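Local coordinates for FERM, RhoGEF and pleckstrin domain protein 2 (Danio rerio, PDB 6D21), which probably acts as a guanine nucleotide exchange factor that activates RAC1, this chain being its FERM domain, a module implicated in membrane targeting, at residues G46-N51 against R78-F83; S130-Y135 against E162-H167; L233-K238 against Q265-W270. All blocks are in the same frame, centred on the assembly; numbering follows the deposited sequence.

Contact 1: residues G46-N51 against R78-F83; sequences GLEFQN and RLSVKF
E48 reaches over the strand 78-81 and brings one carboxylate oxygen, OE2, to three donors. S80 OG gives the shortest bond to OE2, 2.7 Å, arriving on its anti side. R78 supplies the other two side-on: NH1 lies 2.9 Å and NE 3.0 Å from E48 OE2, which sits close to the guanidinium plane but is itself met from above the carboxylate plane. The R78 chain, extended from CG to NE, carries both nitrogens to this oxygen. The two flat groups are turned 44° apart. W56 completes the setting with a cation-pi contact to R78.

The backbones pair antiparallel. G46 with S80 and E48 with R78 are hydrogen-bonded pairs, two bonds each; the closest are G46 N to S80 O and R78 N to E48 O, both 2.8 Å. L47 and L79 form the non-hydrogen-bonded pair between them, and L47 CA-H points at R78 O.

On the apolar face, L47 CD2 comes 3.8 Å from L79 CA, and both leucines pack against helix 26-36, as expected in the ubiquitin-like beta-grasp lobe of a FERM domain.

R106 from helix 94-110 of the neighbouring helical lobe bonds S80 OG and crowds R78. The buried carboxylate of E48 therefore probably stays ionised, offsetting the charge of R78 and perhaps easing its closeness to R106.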
loop_
_atom_site.group_PDB
_atom_site.type_symbol
_atom_site.label_atom_id
_atom_site.label_comp_id
_atom_site.label_asym_id
_atom_site.label_seq_id
_atom_site.Cartn_x
_atom_site.Cartn_y
_atom_site.Cartn_z
ATOM N N GLY A 46 -4.893 2.748 7.059
ATOM C CA GLY A 46 -4.253 3.413 8.173
ATOM C C GLY A 46 -3.761 4.778 7.705
ATOM O O GLY A 46 -4.043 5.202 6.579
ATOM N N LEU A 47 -3.032 5.458 8.577
ATOM C CA LEU A 47 -2.453 6.748 8.252
ATOM C C LEU A 47 -0.932 6.649 8.344
ATOM O O LEU A 47 -0.409 6.068 9.291
ATOM C CB LEU A 47 -2.963 7.831 9.210
ATOM C CG LEU A 47 -4.432 8.232 9.113
ATOM C CD1 LEU A 47 -4.771 9.237 10.216
ATOM C CD2 LEU A 47 -4.727 8.825 7.730
ATOM N N GLU A 48 -0.228 7.206 7.367
ATOM C CA GLU A 48 1.205 7.401 7.526
ATOM C C GLU A 48 1.543 8.887 7.511
ATOM O O GLU A 48 0.766 9.699 7.025
ATOM C CB GLU A 48 2.003 6.659 6.442
ATOM C CG GLU A 48 1.254 6.260 5.221
ATOM C CD GLU A 48 2.082 5.399 4.281
ATOM O OE1 GLU A 48 3.079 4.785 4.743
ATOM O OE2 GLU A 48 1.772 5.384 3.079
ATOM N N PHE A 49 2.704 9.233 8.048
ATOM C CA PHE A 49 3.169 10.607 8.047
ATOM C C PHE A 49 4.613 10.654 7.575
ATOM O O PHE A 49 5.295 9.630 7.552
ATOM C CB PHE A 49 3.034 11.230 9.440
ATOM C CG PHE A 49 3.898 10.577 10.481
ATOM C CD1 PHE A 49 3.425 9.492 11.216
ATOM C CD2 PHE A 49 5.188 11.047 10.726
ATOM C CE1 PHE A 49 4.223 8.882 12.179
ATOM C CE2 PHE A 49 5.992 10.450 11.684
ATOM C CZ PHE A 49 5.507 9.362 12.412
ATOM N N GLN A 50 5.068 11.840 7.187
ATOM C CA GLN A 50 6.439 12.005 6.716
ATOM C C GLN A 50 7.320 12.456 7.857
ATOM O O GLN A 50 7.053 13.495 8.456
ATOM C CB GLN A 50 6.509 13.018 5.568
ATOM C CG GLN A 50 6.741 12.401 4.224
ATOM C CD GLN A 50 6.960 13.420 3.122
ATOM O OE1 GLN A 50 6.502 14.558 3.201
ATOM N NE2 GLN A 50 7.648 13.000 2.072
ATOM N N ASN A 51 8.360 11.683 8.169
ATOM C CA ASN A 51 9.299 12.104 9.209
ATOM C C ASN A 51 10.235 13.192 8.661
ATOM O O ASN A 51 10.056 13.644 7.535
ATOM C CB ASN A 51 10.098 10.917 9.779
ATOM C CG ASN A 51 11.019 10.238 8.750
ATOM O OD1 ASN A 51 11.255 10.745 7.647
ATOM N ND2 ASN A 51 11.577 9.098 9.142
ATOM N N ARG A 78 -1.162 11.010 5.421
ATOM C CA ARG A 78 -1.956 10.573 4.292
ATOM C C ARG A 78 -2.643 9.233 4.585
ATOM O O ARG A 78 -2.121 8.379 5.316
ATOM C CB ARG A 78 -1.113 10.450 3.024
ATOM C CG ARG A 78 -0.189 9.251 3.012
ATOM C CD ARG A 78 0.665 9.223 1.720
ATOM N NE ARG A 78 1.535 8.051 1.730
ATOM C CZ ARG A 78 2.442 7.784 0.802
ATOM N NH1 ARG A 78 3.177 6.687 0.905
ATOM N NH2 ARG A 78 2.594 8.599 -0.228
ATOM N N LEU A 79 -3.831 9.086 4.023
ATOM C CA LEU A 79 -4.556 7.816 4.077
ATOM C C LEU A 79 -3.862 6.791 3.170
ATOM O O LEU A 79 -3.485 7.125 2.046
ATOM C CB LEU A 79 -6.003 8.027 3.636
ATOM C CG LEU A 79 -6.915 6.798 3.712
ATOM C CD1 LEU A 79 -7.089 6.356 5.178
ATOM C CD2 LEU A 79 -8.218 7.172 3.080
ATOM N N SER A 80 -3.685 5.557 3.655
ATOM C CA SER A 80 -3.050 4.504 2.869
ATOM C C SER A 80 -3.684 3.149 3.186
ATOM O O SER A 80 -4.124 2.924 4.325
ATOM C CB SER A 80 -1.538 4.429 3.146
ATOM O OG SER A 80 -0.878 5.615 2.738
ATOM N N VAL A 81 -3.692 2.241 2.208
ATOM C CA VAL A 81 -4.056 0.846 2.498
ATOM C C VAL A 81 -2.945 0.219 3.345
ATOM O O VAL A 81 -1.774 0.310 2.993
ATOM C CB VAL A 81 -4.254 0.010 1.226
ATOM C CG1 VAL A 81 -4.453 -1.473 1.586
ATOM C CG2 VAL A 81 -5.436 0.561 0.395
ATOM N N LYS A 82 -3.306 -0.355 4.480
ATOM C CA LYS A 82 -2.348 -1.064 5.335
ATOM C C LYS A 82 -2.368 -2.570 5.037
ATOM O O LYS A 82 -1.331 -3.231 5.023
ATOM C CB LYS A 82 -2.682 -0.830 6.815
ATOM C CG LYS A 82 -1.485 -0.743 7.753
ATOM C CD LYS A 82 -0.935 -2.095 8.141
ATOM C CE LYS A 82 0.173 -1.948 9.186
ATOM N NZ LYS A 82 1.374 -1.251 8.640
ATOM N N PHE A 83 -3.569 -3.108 4.820
ATOM C CA PHE A 83 -3.758 -4.546 4.598
ATOM C C PHE A 83 -4.439 -4.803 3.257
ATOM O O PHE A 83 -5.582 -4.409 3.069
ATOM C CB PHE A 83 -4.617 -5.161 5.721
ATOM C CG PHE A 83 -4.040 -4.976 7.105
ATOM C CD1 PHE A 83 -2.873 -5.623 7.477
ATOM C CD2 PHE A 83 -4.676 -4.170 8.035
ATOM C CE1 PHE A 83 -2.347 -5.470 8.758
ATOM C CE2 PHE A 83 -4.151 -4.002 9.309
ATOM C CZ PHE A 83 -2.979 -4.651 9.667
#

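Contact 2: residues S130-Y135 against E162-H167; sequences SEIGDY and ELHRRH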
loop_
_atom_site.group_PDB
_atom_site.type_symbol
_atom_site.label_atom_id
_atom_site.label_comp_id
_atom_site.label_asym_id
_atom_site.label_seq_id
_atom_site.Cartn_x
_atom_site.Cartn_y
_atom_site.Cartn_z
ATOM N N SER A 130 -12.150 6.035 -15.866
ATOM C CA SER A 130 -12.819 6.342 -14.601
ATOM C C SER A 130 -12.913 7.840 -14.308
ATOM O O SER A 130 -13.901 8.296 -13.749
ATOM C CB SER A 130 -12.104 5.653 -13.440
ATOM O OG SER A 130 -10.958 6.392 -13.043
ATOM N N GLU A 131 -11.885 8.605 -14.661
ATOM C CA GLU A 131 -11.884 10.028 -14.347
ATOM C C GLU A 131 -12.665 10.866 -15.359
ATOM O O GLU A 131 -13.481 11.702 -14.968
ATOM C CB GLU A 131 -10.450 10.560 -14.243
ATOM C CG GLU A 131 -9.891 10.585 -12.823
ATOM C CD GLU A 131 -8.759 11.596 -12.652
ATOM O OE1 GLU A 131 -8.924 12.758 -13.076
ATOM O OE2 GLU A 131 -7.704 11.233 -12.090
ATOM N N ILE A 132 -12.423 10.639 -16.649
ATOM C CA ILE A 132 -12.944 11.521 -17.689
ATOM C C ILE A 132 -13.855 10.855 -18.732
ATOM O O ILE A 132 -14.263 11.503 -19.696
ATOM C CB ILE A 132 -11.786 12.218 -18.441
ATOM C CG1 ILE A 132 -10.833 11.189 -19.045
ATOM C CG2 ILE A 132 -11.022 13.136 -17.512
ATOM C CD1 ILE A 132 -10.981 11.004 -20.528
ATOM N N GLY A 133 -14.179 9.580 -18.556
ATOM C CA GLY A 133 -15.169 8.945 -19.415
ATOM C C GLY A 133 -14.660 8.370 -20.728
ATOM O O GLY A 133 -13.506 7.956 -20.823
ATOM N N ASP A 134 -15.524 8.353 -21.743
ATOM C CA ASP A 134 -15.230 7.698 -23.023
ATOM C C ASP A 134 -14.042 8.318 -23.783
ATOM O O ASP A 134 -13.643 9.462 -23.525
ATOM C CB ASP A 134 -16.473 7.711 -23.924
ATOM C CG ASP A 134 -17.573 6.757 -23.442
ATOM O OD1 ASP A 134 -17.325 5.926 -22.532
ATOM O OD2 ASP A 134 -18.693 6.829 -24.003
ATOM N N TYR A 135 -13.483 7.553 -24.721
ATOM C CA TYR A 135 -12.356 8.026 -25.529
ATOM C C TYR A 135 -12.709 9.224 -26.410
ATOM O O TYR A 135 -13.712 9.217 -27.129
ATOM C CB TYR A 135 -11.809 6.905 -26.421
ATOM C CG TYR A 135 -10.795 7.403 -27.435
ATOM C CD1 TYR A 135 -9.486 7.688 -27.057
ATOM C CD2 TYR A 135 -11.149 7.604 -28.769
ATOM C CE1 TYR A 135 -8.558 8.153 -27.980
ATOM C CE2 TYR A 135 -10.227 8.068 -29.697
ATOM C CZ TYR A 135 -8.934 8.340 -29.297
ATOM O OH TYR A 135 -8.012 8.803 -30.212
ATOM N N GLU A 162 -4.921 4.217 -27.149
ATOM C CA GLU A 162 -5.360 3.094 -27.959
ATOM C C GLU A 162 -6.223 2.142 -27.133
ATOM O O GLU A 162 -7.334 1.790 -27.533
ATOM C CB GLU A 162 -4.145 2.362 -28.546
ATOM C CG GLU A 162 -4.463 1.223 -29.489
ATOM C CD GLU A 162 -3.209 0.571 -30.068
ATOM O OE1 GLU A 162 -2.082 0.957 -29.678
ATOM O OE2 GLU A 162 -3.357 -0.330 -30.922
ATOM N N LEU A 163 -5.723 1.742 -25.970
ATOM C CA LEU A 163 -6.468 0.843 -25.100
ATOM C C LEU A 163 -7.744 1.494 -24.543
ATOM O O LEU A 163 -8.752 0.819 -24.333
ATOM C CB LEU A 163 -5.581 0.365 -23.953
ATOM C CG LEU A 163 -4.429 -0.550 -24.361
ATOM C CD1 LEU A 163 -3.543 -0.865 -23.160
ATOM C CD2 LEU A 163 -4.978 -1.827 -24.980
ATOM N N HIS A 164 -7.695 2.800 -24.303
ATOM C CA HIS A 164 -8.850 3.528 -23.780
ATOM C C HIS A 164 -10.031 3.514 -24.777
ATOM O O HIS A 164 -11.179 3.677 -24.386
ATOM C CB HIS A 164 -8.449 4.963 -23.435
ATOM C CG HIS A 164 -9.556 5.788 -22.854
ATOM N ND1 HIS A 164 -9.560 7.166 -22.908
ATOM C CD2 HIS A 164 -10.693 5.435 -22.207
ATOM C CE1 HIS A 164 -10.647 7.626 -22.315
ATOM N NE2 HIS A 164 -11.353 6.595 -21.883
ATOM N N ARG A 165 -9.747 3.300 -26.059
ATOM C CA ARG A 165 -10.802 3.200 -27.081
ATOM C C ARG A 165 -11.710 1.989 -26.851
ATOM O O ARG A 165 -12.842 1.956 -27.332
ATOM C CB ARG A 165 -10.195 3.126 -28.495
ATOM C CG ARG A 165 -9.513 4.416 -28.956
ATOM C CD ARG A 165 -9.011 4.315 -30.391
ATOM N NE ARG A 165 -9.624 5.322 -31.257
ATOM C CZ ARG A 165 -10.449 5.050 -32.267
ATOM N NH1 ARG A 165 -10.771 3.792 -32.547
ATOM N NH2 ARG A 165 -10.960 6.037 -32.995
ATOM N N ARG A 166 -11.210 0.990 -26.127
ATOM C CA ARG A 166 -11.974 -0.222 -25.859
ATOM C C ARG A 166 -13.024 -0.055 -24.764
ATOM O O ARG A 166 -13.959 -0.840 -24.684
ATOM C CB ARG A 166 -11.043 -1.362 -25.451
ATOM C CG ARG A 166 -9.903 -1.660 -26.402
ATOM C CD ARG A 166 -9.043 -2.760 -25.797
ATOM N NE ARG A 166 -7.983 -3.221 -26.688
ATOM C CZ ARG A 166 -7.102 -4.164 -26.364
ATOM N NH1 ARG A 166 -7.155 -4.742 -25.168
ATOM N NH2 ARG A 166 -6.164 -4.529 -27.229
ATOM N N HIS A 167 -12.864 0.952 -23.911
ATOM C CA HIS A 167 -13.640 0.998 -22.675
ATOM C C HIS A 167 -14.879 1.885 -22.792
ATOM O O HIS A 167 -15.353 2.420 -21.788
ATOM C CB HIS A 167 -12.775 1.496 -21.508
ATOM C CG HIS A 167 -11.436 0.825 -21.401
ATOM N ND1 HIS A 167 -11.219 -0.487 -21.764
ATOM C CD2 HIS A 167 -10.246 1.294 -20.956
ATOM C CE1 HIS A 167 -9.952 -0.797 -21.552
ATOM N NE2 HIS A 167 -9.341 0.264 -21.059
HETATM O O HOH W 1 -13.666 4.717 -24.112
#
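H164 sends its side chain from helix 157-164 straight at the turn G133-Y135. From CB, CG stands anti to the backbone N (chi1 -178°), which projects the ring away from its own helix toward G133-Y135. Over one face of the imidazole lie CA and CB of Y135, with Y135 CB 4.3 Å from the centroid of the H164 ring in a CH-pi contact. ND1 takes D140 OD2, in helix 137-146, as its partner. Next round the ring, CE1 is touched by I132 CD1 at 3.8 Å and lies 3.7 Å from Y135 CA. At the tip, NE2 donates to G133 O across 2.8 Å; the acceptor lies in the ring plane, and the donor in the plane of the carbonyl. With D140 on one nitrogen and a carbonyl on the other, a doubly protonated ring is plausible.

This is the alpha-helical central lobe of the FERM domain, and the ring ties helix 157-164 to the segment that follows helix 117-132. G133 ends helix 117-132 with a positive phi of 86°, where a CB would jam against the preceding carbonyl.

A water bridges the backbones beside the ring, accepting from Y135 N and donating to H164 O. R165 lays CG over the centre of the Y135 ring, 3.5 Å from the centroid. Its chain then bends at chi3, bringing R165 NE to 3.2 Å from Y135 CE2. D134 points its CB away from 162-167, and its OD1 bonds G169 N and Q129 NE2.

Contact 3: residues L233-K238 against Q265-W270; sequences LSFKRK and QCKIFW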
loop_
_atom_site.group_PDB
_atom_site.type_symbol
_atom_site.label_atom_id
_atom_site.label_comp_id
_atom_site.label_asym_id
_atom_site.label_seq_id
_atom_site.Cartn_x
_atom_site.Cartn_y
_atom_site.Cartn_z
ATOM N N LEU A 233 7.709 -16.065 14.624
ATOM C CA LEU A 233 8.492 -14.971 14.063
ATOM C C LEU A 233 9.123 -14.184 15.194
ATOM O O LEU A 233 8.468 -13.900 16.186
ATOM C CB LEU A 233 7.631 -14.051 13.208
ATOM C CG LEU A 233 7.019 -14.663 11.951
ATOM C CD1 LEU A 233 6.084 -13.674 11.287
ATOM C CD2 LEU A 233 8.107 -15.114 10.989
ATOM N N SER A 234 10.390 -13.824 15.040
ATOM C CA SER A 234 11.056 -13.035 16.059
ATOM C C SER A 234 12.127 -12.155 15.452
ATOM O O SER A 234 12.349 -12.190 14.246
ATOM C CB SER A 234 11.668 -13.950 17.115
ATOM O OG SER A 234 12.530 -14.897 16.505
ATOM N N PHE A 235 12.793 -11.370 16.292
ATOM C CA PHE A 235 13.980 -10.637 15.872
ATOM C C PHE A 235 14.980 -10.489 17.011
ATOM O O PHE A 235 14.607 -10.213 18.155
ATOM C CB PHE A 235 13.606 -9.264 15.325
ATOM C CG PHE A 235 13.112 -8.311 16.364
ATOM C CD1 PHE A 235 11.795 -8.341 16.778
ATOM C CD2 PHE A 235 13.962 -7.367 16.916
ATOM C CE1 PHE A 235 11.337 -7.459 17.727
ATOM C CE2 PHE A 235 13.510 -6.481 17.869
ATOM C CZ PHE A 235 12.198 -6.527 18.275
ATOM N N LYS A 236 16.253 -10.683 16.683
ATOM C CA LYS A 236 17.335 -10.551 17.648
ATOM C C LYS A 236 18.304 -9.479 17.151
ATOM O O LYS A 236 19.191 -9.762 16.344
ATOM C CB LYS A 236 18.049 -11.892 17.855
ATOM C CG LYS A 236 18.133 -12.335 19.316
ATOM C CD LYS A 236 18.257 -13.846 19.441
ATOM C CE LYS A 236 17.981 -14.318 20.866
ATOM N NZ LYS A 236 19.120 -14.066 21.804
ATOM N N ARG A 237 18.108 -8.254 17.639
ATOM C CA ARG A 237 18.842 -7.068 17.192
ATOM C C ARG A 237 18.626 -6.840 15.692
ATOM O O ARG A 237 17.505 -6.554 15.276
ATOM C CB ARG A 237 20.330 -7.173 17.564
ATOM C CG ARG A 237 20.519 -7.191 19.082
ATOM C CD ARG A 237 21.964 -7.196 19.552
ATOM N NE ARG A 237 21.998 -7.407 20.997
ATOM C CZ ARG A 237 23.052 -7.202 21.784
ATOM N NH1 ARG A 237 24.202 -6.770 21.282
ATOM N NH2 ARG A 237 22.948 -7.436 23.088
ATOM N N LYS A 238 19.668 -6.959 14.877
ATOM C CA LYS A 238 19.504 -6.715 13.442
ATOM C C LYS A 238 19.063 -7.958 12.673
ATOM O O LYS A 238 18.871 -7.901 11.466
ATOM C CB LYS A 238 20.801 -6.174 12.834
ATOM C CG LYS A 238 21.268 -4.851 13.423
ATOM C CD LYS A 238 22.764 -4.667 13.225
ATOM C CE LYS A 238 23.180 -4.986 11.796
ATOM N NZ LYS A 238 24.626 -4.713 11.562
ATOM N N GLN A 265 14.524 -1.479 12.183
ATOM C CA GLN A 265 13.959 -1.975 10.933
ATOM C C GLN A 265 13.455 -3.406 11.097
ATOM O O GLN A 265 12.436 -3.772 10.517
ATOM C CB GLN A 265 14.993 -1.899 9.804
ATOM C CG GLN A 265 15.032 -0.560 9.090
ATOM C CD GLN A 265 16.204 -0.454 8.129
ATOM O OE1 GLN A 265 17.320 -0.864 8.454
ATOM N NE2 GLN A 265 15.957 0.094 6.939
ATOM N N CYS A 266 14.185 -4.204 11.877
ATOM C CA CYS A 266 13.743 -5.550 12.247
ATOM C C CYS A 266 12.393 -5.483 12.921
ATOM O O CYS A 266 11.470 -6.246 12.625
ATOM C CB CYS A 266 14.735 -6.210 13.201
ATOM S SG CYS A 266 15.829 -7.377 12.432
ATOM N N LYS A 267 12.317 -4.539 13.845
ATOM C CA LYS A 267 11.210 -4.377 14.745
ATOM C C LYS A 267 9.980 -3.908 14.003
ATOM O O LYS A 267 8.880 -4.406 14.227
ATOM C CB LYS A 267 11.612 -3.387 15.829
ATOM C CG LYS A 267 10.498 -2.932 16.739
ATOM C CD LYS A 267 11.078 -2.542 18.095
ATOM C CE LYS A 267 12.387 -1.771 17.943
ATOM N NZ LYS A 267 13.235 -1.857 19.171
ATOM N N ILE A 268 10.175 -2.943 13.114
ATOM C CA ILE A 268 9.098 -2.469 12.262
ATOM C C ILE A 268 8.559 -3.599 11.384
ATOM O O ILE A 268 7.343 -3.688 11.146
ATOM C CB ILE A 268 9.580 -1.284 11.398
ATOM C CG1 ILE A 268 9.686 -0.022 12.268
ATOM C CG2 ILE A 268 8.668 -1.059 10.218
ATOM C CD1 ILE A 268 10.363 1.166 11.585
ATOM N N PHE A 269 9.447 -4.469 10.901
ATOM C CA PHE A 269 8.988 -5.514 9.993
ATOM C C PHE A 269 8.304 -6.623 10.781
ATOM O O PHE A 269 7.324 -7.216 10.314
ATOM C CB PHE A 269 10.120 -6.110 9.152
ATOM C CG PHE A 269 9.640 -7.171 8.188
ATOM C CD1 PHE A 269 8.718 -6.850 7.195
ATOM C CD2 PHE A 269 10.074 -8.481 8.292
ATOM C CE1 PHE A 269 8.261 -7.811 6.310
ATOM C CE2 PHE A 269 9.619 -9.454 7.417
ATOM C CZ PHE A 269 8.706 -9.119 6.422
ATOM N N TRP A 270 8.841 -6.899 11.965
ATOM C CA TRP A 270 8.237 -7.864 12.875
ATOM C C TRP A 270 6.807 -7.422 13.240
ATOM O O TRP A 270 5.863 -8.204 13.107
ATOM C CB TRP A 270 9.108 -8.038 14.119
ATOM C CG TRP A 270 8.571 -9.027 15.071
ATOM C CD1 TRP A 270 8.684 -10.389 14.999
ATOM C CD2 TRP A 270 7.815 -8.747 16.249
ATOM N NE1 TRP A 270 8.039 -10.975 16.063
ATOM C CE2 TRP A 270 7.501 -9.989 16.847
ATOM C CE3 TRP A 270 7.379 -7.572 16.863
ATOM C CZ2 TRP A 270 6.769 -10.084 18.029
ATOM C CZ3 TRP A 270 6.643 -7.671 18.025
ATOM C CH2 TRP A 270 6.351 -8.921 18.600
#
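W270 NE1 donates to L233 O over 3.0 Å, nearly straight at the hydrogen (159°). The acceptor lies close to the indole plane, yet the nitrogen stands well above the plane of the L233 carbonyl, so the bond comes onto the side of the C=O group. Beside this bond, W270 CD1 is 3.7 Å from S234 CA and also touches L233 CB.

F235 packs between the strand and the helix. Its CG sits between the backbone N and the carbonyl carbon (chi1 70°), which lays the ring along the helix. F235 CD1 then meets W270 CG at 3.7 Å over a face of the indole, the two aromatic planes being inclined at 56°. K267 covers a face of the phenyl, its CA 4.2 Å from the F235 ring centroid in a CH-pi contact; K267 CB lies over the same face, nearest to CZ, and CD also approaches CZ.

The helix 263-281 is the C-terminal helix of the PH-like lobe. Here it runs almost antiparallel to 230-236, an outermost strand of the lobe's sheet, and F240 on the adjacent strand touches both C266 and W270.

C266 points at the strand's end. Its CB packs 3.9 Å from F235 CB, and beyond F235 the chain turns at R237 and K238, bringing K238 O to 3.2 Å from C266 SG.

Overall arrangement
From the N terminus, the chain closes three loops in series, none nested in or crossing another. Contact 1 closes 52-77 and pairs two strands of the ubiquitin-like lobe. Contact 2 closes 136-161, which holds helix 137-146, inside the helical central lobe. Contact 3 closes 239-264, a span with two strands of the PH-like lobe, and fastens the final helix to their sheet's edge. Contacts 2 and 3 lie on opposite sides of the chain's centre, about 45 Å between centres. Contact 1 lies nearer that centre, on the side of its lobe that faces the others: its nearest atoms are about 7 Å from those of contact 3, and K82 and F83 touch helix 263-281 farther along.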